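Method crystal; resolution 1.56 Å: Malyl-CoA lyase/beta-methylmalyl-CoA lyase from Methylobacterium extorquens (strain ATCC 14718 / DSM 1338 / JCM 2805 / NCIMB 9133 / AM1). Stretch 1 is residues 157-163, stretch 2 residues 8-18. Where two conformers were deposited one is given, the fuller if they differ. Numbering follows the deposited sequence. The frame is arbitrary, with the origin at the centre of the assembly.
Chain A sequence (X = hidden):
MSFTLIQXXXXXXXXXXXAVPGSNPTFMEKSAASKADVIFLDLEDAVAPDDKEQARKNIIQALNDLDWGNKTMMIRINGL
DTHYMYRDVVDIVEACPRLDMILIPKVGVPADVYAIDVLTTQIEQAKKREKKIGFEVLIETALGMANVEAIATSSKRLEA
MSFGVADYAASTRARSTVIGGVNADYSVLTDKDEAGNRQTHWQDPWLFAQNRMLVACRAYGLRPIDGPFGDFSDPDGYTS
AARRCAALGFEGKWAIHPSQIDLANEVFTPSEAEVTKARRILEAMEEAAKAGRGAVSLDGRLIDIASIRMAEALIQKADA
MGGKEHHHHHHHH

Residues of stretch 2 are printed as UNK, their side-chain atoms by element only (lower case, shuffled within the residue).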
ATOM      1  N   ARG A 157      13.365 -13.946 -11.342  1.00 13.25           N
ATOM      2  CA  ARG A 157      13.278 -15.159 -12.144  1.00 13.68           C
ATOM      3  C   ARG A 157      12.074 -15.272 -12.997  1.00 11.89           C
ATOM      4  O   ARG A 157      12.027 -16.127 -13.875  1.00 13.83           O
ATOM      5  CB  ARG A 157      13.353 -16.419 -11.290  1.00 13.20           C
ATOM      6  CG  ARG A 157      14.574 -16.573 -10.403  1.00 13.97           C
ATOM      7  CD  ARG A 157      14.499 -17.859  -9.598  1.00 14.05           C
ATOM      8  NE  ARG A 157      15.600 -18.021  -8.692  1.00 14.94           N
ATOM      9  CZ  ARG A 157      16.754 -18.631  -8.965  1.00 15.91           C
ATOM     10  NH1 ARG A 157      16.975 -19.203 -10.141  1.00 16.44           N
ATOM     11  NH2 ARG A 157      17.676 -18.682  -8.011  1.00 17.37           N
ATOM     12  N   LEU A 158      11.029 -14.475 -12.705  1.00 11.99           N
ATOM     13  CA  LEU A 158       9.770 -14.661 -13.380  1.00 11.88           C
ATOM     14  C   LEU A 158       9.866 -14.242 -14.839  1.00 12.41           C
ATOM     15  O   LEU A 158      10.334 -13.143 -15.165  1.00 14.62           O
ATOM     16  CB  LEU A 158       8.656 -13.872 -12.662  1.00 13.11           C
ATOM     17  CG  LEU A 158       7.227 -14.125 -13.133  1.00 13.42           C
ATOM     18  CD1 LEU A 158       6.863 -15.590 -13.021  1.00 14.38           C
ATOM     19  CD2 LEU A 158       6.262 -13.286 -12.273  1.00 14.84           C
ATOM     20  N   GLU A 159       9.433 -15.143 -15.711  1.00 11.68           N
ATOM     21  CA  GLU A 159       9.454 -14.968 -17.153  1.00 12.68           C
ATOM     22  C   GLU A 159       8.123 -15.002 -17.876  1.00 11.56           C
ATOM     23  O   GLU A 159       8.031 -14.447 -18.984  1.00 13.82           O
ATOM     24  CB  GLU A 159      10.319 -16.036 -17.846  1.00 13.61           C
ATOM     25  CG  GLU A 159      11.729 -16.139 -17.326  1.00 13.77           C
ATOM     26  CD  GLU A 159      12.562 -17.181 -18.091  1.00 14.30           C
ATOM     27  OE1 GLU A 159      13.584 -17.631 -17.499  1.00 16.48           O
ATOM     28  OE2 GLU A 159      12.173 -17.525 -19.243  1.00 15.30           O
ATOM     29  N   ALA A 160       7.097 -15.617 -17.294  1.00 11.98           N
ATOM     30  CA  ALA A 160       5.896 -15.980 -18.070  1.00 12.12           C
ATOM     31  C   ALA A 160       4.760 -16.299 -17.116  1.00 13.41           C
ATOM     32  O   ALA A 160       4.999 -16.731 -15.981  1.00 12.91           O
ATOM     33  CB  ALA A 160       6.196 -17.202 -18.923  1.00 12.82           C
ATOM     34  N   MET A 161       3.533 -16.107 -17.606  1.00 12.54           N
ATOM     35  CA  MET A 161       2.329 -16.528 -16.888  0.50 12.22           C
ATOM     36  C   MET A 161       1.473 -17.335 -17.857  1.00 13.07           C
ATOM     37  O   MET A 161       1.308 -16.918 -19.021  1.00 13.52           O
ATOM     38  CB  MET A 161       1.502 -15.333 -16.364  0.50 12.46           C
ATOM     39  CG  MET A 161       2.286 -14.202 -15.728  0.50 15.10           C
ATOM     40  SD  MET A 161       1.262 -12.849 -15.051  0.50 18.22           S
ATOM     41  CE  MET A 161       1.798 -13.109 -13.382  0.50 14.71           C
ATOM     42  N   SER A 162       0.943 -18.467 -17.349  1.00 12.23           N
ATOM     43  CA  SER A 162      -0.015 -19.244 -18.108  1.00 12.54           C
ATOM     44  C   SER A 162      -1.411 -19.085 -17.507  1.00 11.26           C
ATOM     45  O   SER A 162      -1.546 -19.149 -16.287  1.00 12.72           O
ATOM     46  CB  SER A 162       0.327 -20.729 -18.096  1.00 13.44           C
ATOM     47  OG  SER A 162       1.421 -21.060 -18.963  1.00 13.21           O
ATOM     48  N   PHE A 163      -2.422 -18.912 -18.398  1.00 12.46           N
ATOM     49  CA  PHE A 163      -3.822 -18.859 -18.001  1.00 12.77           C
ATOM     50  C   PHE A 163      -4.368 -20.261 -17.941  1.00 12.18           C
ATOM     51  O   PHE A 163      -4.651 -20.884 -18.967  1.00 13.18           O
ATOM     52  CB  PHE A 163      -4.591 -17.965 -18.921  1.00 13.66           C
ATOM     53  CG  PHE A 163      -6.051 -17.973 -18.678  1.00 11.88           C
ATOM     54  CD1 PHE A 163      -6.534 -17.745 -17.408  1.00 14.48           C
ATOM     55  CD2 PHE A 163      -6.952 -18.319 -19.706  1.00 12.94           C
ATOM     56  CE1 PHE A 163      -7.913 -17.808 -17.171  1.00 13.60           C
ATOM     57  CE2 PHE A 163      -8.326 -18.345 -19.465  1.00 14.95           C
ATOM     58  CZ  PHE A 163      -8.789 -18.125 -18.208  1.00 13.48           C
ATOM     59  N   UNK A   8      12.757  -6.521 -19.772  1.00 32.39           N
ATOM     60  CA  UNK A   8      12.132  -7.690 -20.298  1.00 27.50           C
ATOM     61  C   UNK A   8      12.789  -8.956 -19.652  1.00 28.15           C
ATOM     62  O   UNK A   8      13.978  -9.031 -19.366  1.00 29.98           O
ATOM     63  c   UNK A   8      11.360  -6.709 -22.585  1.00 33.03           C
ATOM     64  o   UNK A   8       9.185  -5.877 -22.106  1.00 43.64           O
ATOM     65  c   UNK A   8       9.847  -6.823 -22.466  1.00 33.38           C
ATOM     66  c   UNK A   8      12.180  -7.791 -21.839  1.00 32.47           C
ATOM     67  n   UNK A   8       9.309  -7.986 -22.768  1.00 39.29           N
ATOM     68  N   UNK A   9      11.952  -9.945 -19.431  1.00 20.83           N
ATOM     69  CA  UNK A   9      12.455 -11.260 -19.058  1.00 18.93           C
ATOM     70  C   UNK A   9      13.319 -11.862 -20.144  1.00 20.29           C
ATOM     71  O   UNK A   9      13.208 -11.553 -21.325  1.00 20.23           O
ATOM     72  c   UNK A   9      11.301 -12.196 -18.720  1.00 20.88           C
ATOM     73  N   UNK A  10      14.083 -12.856 -19.738  1.00 20.50           N
ATOM     74  CA  UNK A  10      14.855 -13.687 -20.645  1.00 21.28           C
ATOM     75  C   UNK A  10      14.046 -14.065 -21.861  1.00 18.39           C
ATOM     76  O   UNK A  10      12.972 -14.663 -21.670  1.00 21.38           O
ATOM     77  c   UNK A  10      15.203 -15.007 -19.864  1.00 22.65           C
ATOM     78  c   UNK A  10      16.027 -15.877 -20.703  1.00 31.55           C
ATOM     79  o   UNK A  10      15.990 -14.667 -18.685  1.00 25.60           O
ATOM     80  N   UNK A  11      14.510 -13.773 -23.102  0.50 20.70           N
ATOM     81  CA  UNK A  11      13.625 -13.881 -24.288  0.50 18.54           C
ATOM     82  C   UNK A  11      13.571 -15.259 -25.010  0.50 20.36           C
ATOM     83  O   UNK A  11      14.160 -15.403 -26.084  0.50 23.05           O
ATOM     84  c   UNK A  11      14.175 -12.795 -25.227  0.50 21.49           C
ATOM     85  c   UNK A  11      15.786 -13.119 -23.439  0.50 21.41           C
ATOM     86  c   UNK A  11      15.634 -12.717 -24.900  0.50 23.20           C
ATOM     87  N   UNK A  12      12.781 -16.187 -24.515  1.00 18.21           N
ATOM     88  CA  UNK A  12      12.683 -17.559 -25.068  1.00 15.68           C
ATOM     89  C   UNK A  12      11.558 -17.638 -26.057  1.00 16.16           C
ATOM     90  O   UNK A  12      10.530 -16.951 -25.922  1.00 18.23           O
ATOM     91  n   UNK A  12      15.502 -20.958 -20.694  1.00 17.85           N
ATOM     92  c   UNK A  12      12.408 -18.569 -23.974  1.00 15.57           C
ATOM     93  n   UNK A  12      15.183 -19.732 -18.784  1.00 16.38           N
ATOM     94  c   UNK A  12      13.352 -18.500 -22.777  1.00 14.95           C
ATOM     95  c   UNK A  12      14.808 -20.030 -19.992  1.00 15.78           C
ATOM     96  n   UNK A  12      13.778 -19.361 -20.501  1.00 15.47           N
ATOM     97  c   UNK A  12      13.129 -19.619 -21.779  1.00 15.34           C
ATOM     98  N   UNK A  13      11.715 -18.578 -27.008  1.00 16.63           N
ATOM     99  CA  UNK A  13      10.664 -18.949 -27.943  1.00 17.19           C
ATOM    100  C   UNK A  13       9.683 -19.861 -27.215  1.00 17.11           C
ATOM    101  O   UNK A  13      10.072 -20.801 -26.551  1.00 18.39           O
ATOM    102  c   UNK A  13      10.278 -20.078 -30.211  1.00 21.60           C
ATOM    103  c   UNK A  13      10.992 -20.930 -31.254  1.00 22.95           C
ATOM    104  c   UNK A  13       9.673 -18.910 -30.935  1.00 21.90           C
ATOM    105  c   UNK A  13      11.267 -19.660 -29.159  1.00 20.07           C
ATOM    106  N   UNK A  14       8.411 -19.510 -27.249  1.00 16.02           N
ATOM    107  CA  UNK A  14       7.405 -20.125 -26.394  1.00 15.33           C
ATOM    108  C   UNK A  14       6.043 -20.216 -27.104  1.00 17.00           C
ATOM    109  O   UNK A  14       5.006 -19.827 -26.565  1.00 20.87           O
ATOM    110  c   UNK A  14       6.672 -19.924 -23.972  1.00 14.63           C
ATOM    111  c   UNK A  14       5.763 -20.912 -23.894  1.00 16.38           C
ATOM    112  c   UNK A  14       7.335 -19.279 -25.121  1.00 15.59           C
ATOM    113  c   UNK A  14       6.237 -20.291 -21.850  1.00 15.95           C
ATOM    114  n   UNK A  14       6.938 -19.540 -22.670  1.00 16.52           N
ATOM    115  n   UNK A  14       5.501 -21.109 -22.571  1.00 15.26           N
ATOM    116  N   UNK A  15       6.033 -20.718 -28.327  1.00 15.68           N
ATOM    117  CA  UNK A  15       4.783 -20.860 -29.084  1.00 14.84           C
ATOM    118  C   UNK A  15       3.876 -21.986 -28.581  1.00 14.68           C
ATOM    119  O   UNK A  15       2.642 -21.889 -28.602  1.00 15.46           O
ATOM    120  n   UNK A  15       7.292 -21.596 -32.424  1.00 18.73           N
ATOM    121  c   UNK A  15       7.661 -22.377 -33.438  1.00 19.61           C
ATOM    122  c   UNK A  15       5.092 -21.078 -30.567  1.00 15.97           C
ATOM    123  c   UNK A  15       6.445 -20.433 -32.556  1.00 16.70           C
ATOM    124  c   UNK A  15       5.889 -19.988 -31.239  1.00 17.02           C
ATOM    125  n   UNK A  15       7.289 -22.124 -34.691  1.00 22.81           N
ATOM    126  n   UNK A  15       8.426 -23.417 -33.210  1.00 20.93           N
ATOM    127  N   UNK A  16       4.519 -23.088 -28.208  1.00 15.74           N
ATOM    128  CA  UNK A  16       3.880 -24.320 -27.810  1.00 15.99           C
ATOM    129  C   UNK A  16       4.456 -24.787 -26.502  1.00 16.41           C
ATOM    130  O   UNK A  16       5.688 -24.772 -26.301  1.00 16.58           O
ATOM    131  c   UNK A  16       4.071 -25.394 -28.900  1.00 18.60           C
ATOM    132  o   UNK A  16       5.430 -25.563 -29.256  1.00 17.23           O
ATOM    133  N   UNK A  17       3.552 -25.181 -25.590  1.00 14.93           N
ATOM    134  CA  UNK A  17       3.967 -25.652 -24.251  1.00 14.78           C
ATOM    135  C   UNK A  17       3.288 -26.975 -24.012  1.00 14.93           C
ATOM    136  O   UNK A  17       2.064 -27.031 -23.780  1.00 15.28           O
ATOM    137  c   UNK A  17       3.685 -23.821 -20.781  1.00 15.17           C
ATOM    138  o   UNK A  17       3.581 -22.657 -21.258  1.00 14.17           O
ATOM    139  o   UNK A  17       3.678 -24.067 -19.531  1.00 14.91           O
ATOM    140  c   UNK A  17       3.856 -24.976 -21.774  1.00 14.84           C
ATOM    141  c   UNK A  17       3.586 -24.596 -23.220  1.00 14.16           C
ATOM    142  N   UNK A  18       4.086 -28.060 -24.073  1.00 15.74           N
ATOM    143  CA  UNK A  18       3.531 -29.415 -23.977  1.00 17.93           C
ATOM    144  C   UNK A  18       3.595 -29.905 -22.542  1.00 16.07           C
ATOM    145  O   UNK A  18       4.663 -29.886 -21.924  1.00 17.04           O
ATOM    146  c   UNK A  18       4.336 -30.354 -24.872  1.00 16.94           C
ATOM    147  c   UNK A  18       2.629 -32.028 -25.507  1.00 20.19           C
ATOM    148  c   UNK A  18       3.975 -31.825 -24.843  1.00 18.67           C
ATOM    149  c   UNK A  18       5.025 -32.652 -25.552  1.00 20.66           C
TER

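Position 8 has three side-chain carbons, the third carrying one oxygen and one nitrogen. That is a terminal amide on a two-carbon arm. It does not touch stretch 1. The residue is Gln8.

Position 9 has one side-chain carbon, the CB. This atom lies 3.7 Å from Glu159 CA and 3.8 Å from Leu158 O. The residue is Ala9. Its small methyl packs on the backbone of stretch 1 where the two stretches run closest, with Glu159 CA and Ala9 CA 5.1 Å apart.

Position 10 has a CB carrying one oxygen and one carbon. The CB is 3.9 Å from Glu159 CD. A branched hydroxyl side chain of this size is threonine, Thr10.

Position 11 has three side-chain carbons that close a ring onto the backbone nitrogen. It makes no contact with stretch 1. The residue is Pro11.

Position 12 has three carbons, a nitrogen, then a carbon with two more nitrogens. This is a guanidinium, and it meets the carboxylate of Glu159. The residue is Arg12. Its backbone N also makes a weak hydrogen bond, 3.2 Å, to Thr10 O.

Position 13 has four carbons, forked at the second. It is out of reach of stretch 1. The fork identifies Leu13.

Position 14 has one carbon, then a five-membered ring of three carbons and two nitrogens. A ring carbon approaches Ala160. The residue is His14, and CE1 lies 4.3 Å from Ala160 CB.

Position 15 again ends in a carbon with two nitrogens, after three carbons and a nitrogen. It points to no partner in stretch 1. The residue is Arg15.

Position 16 has one carbon and one oxygen, out of reach. The residue is Ser16.

Position 17 has three carbons, the third carrying two oxygens. One oxygen is near Ser162. The residue is Glu17. Its OE2 accepts a hydrogen bond from His14 NE2 at 2.8 Å and lies 3.5 Å from Ser162 OG.

Position 18 has four carbons forked at the second, with no contact. The residue is Leu18.

The contact centres on Glu159. Its CB points sideways, but the carboxylate reaches nearer and forms a salt bridge with Arg12. Arg12 NE donates to Glu159 OE2 at 2.7 Å, and Arg12 NH2 donates to Glu159 OE1 at 2.9 Å. The acid thus meets the guanidinium edge with both oxygens. Ala9 packs at the other end of the same residue, its CB 3.7 Å from Glu159 CA. Farther along, Ala160 and Ser162 turn toward His14 and Glu17, whose mutual hydrogen bond ties their side chains together.

Stretch 2 (8-18) QATPRLHRSEL
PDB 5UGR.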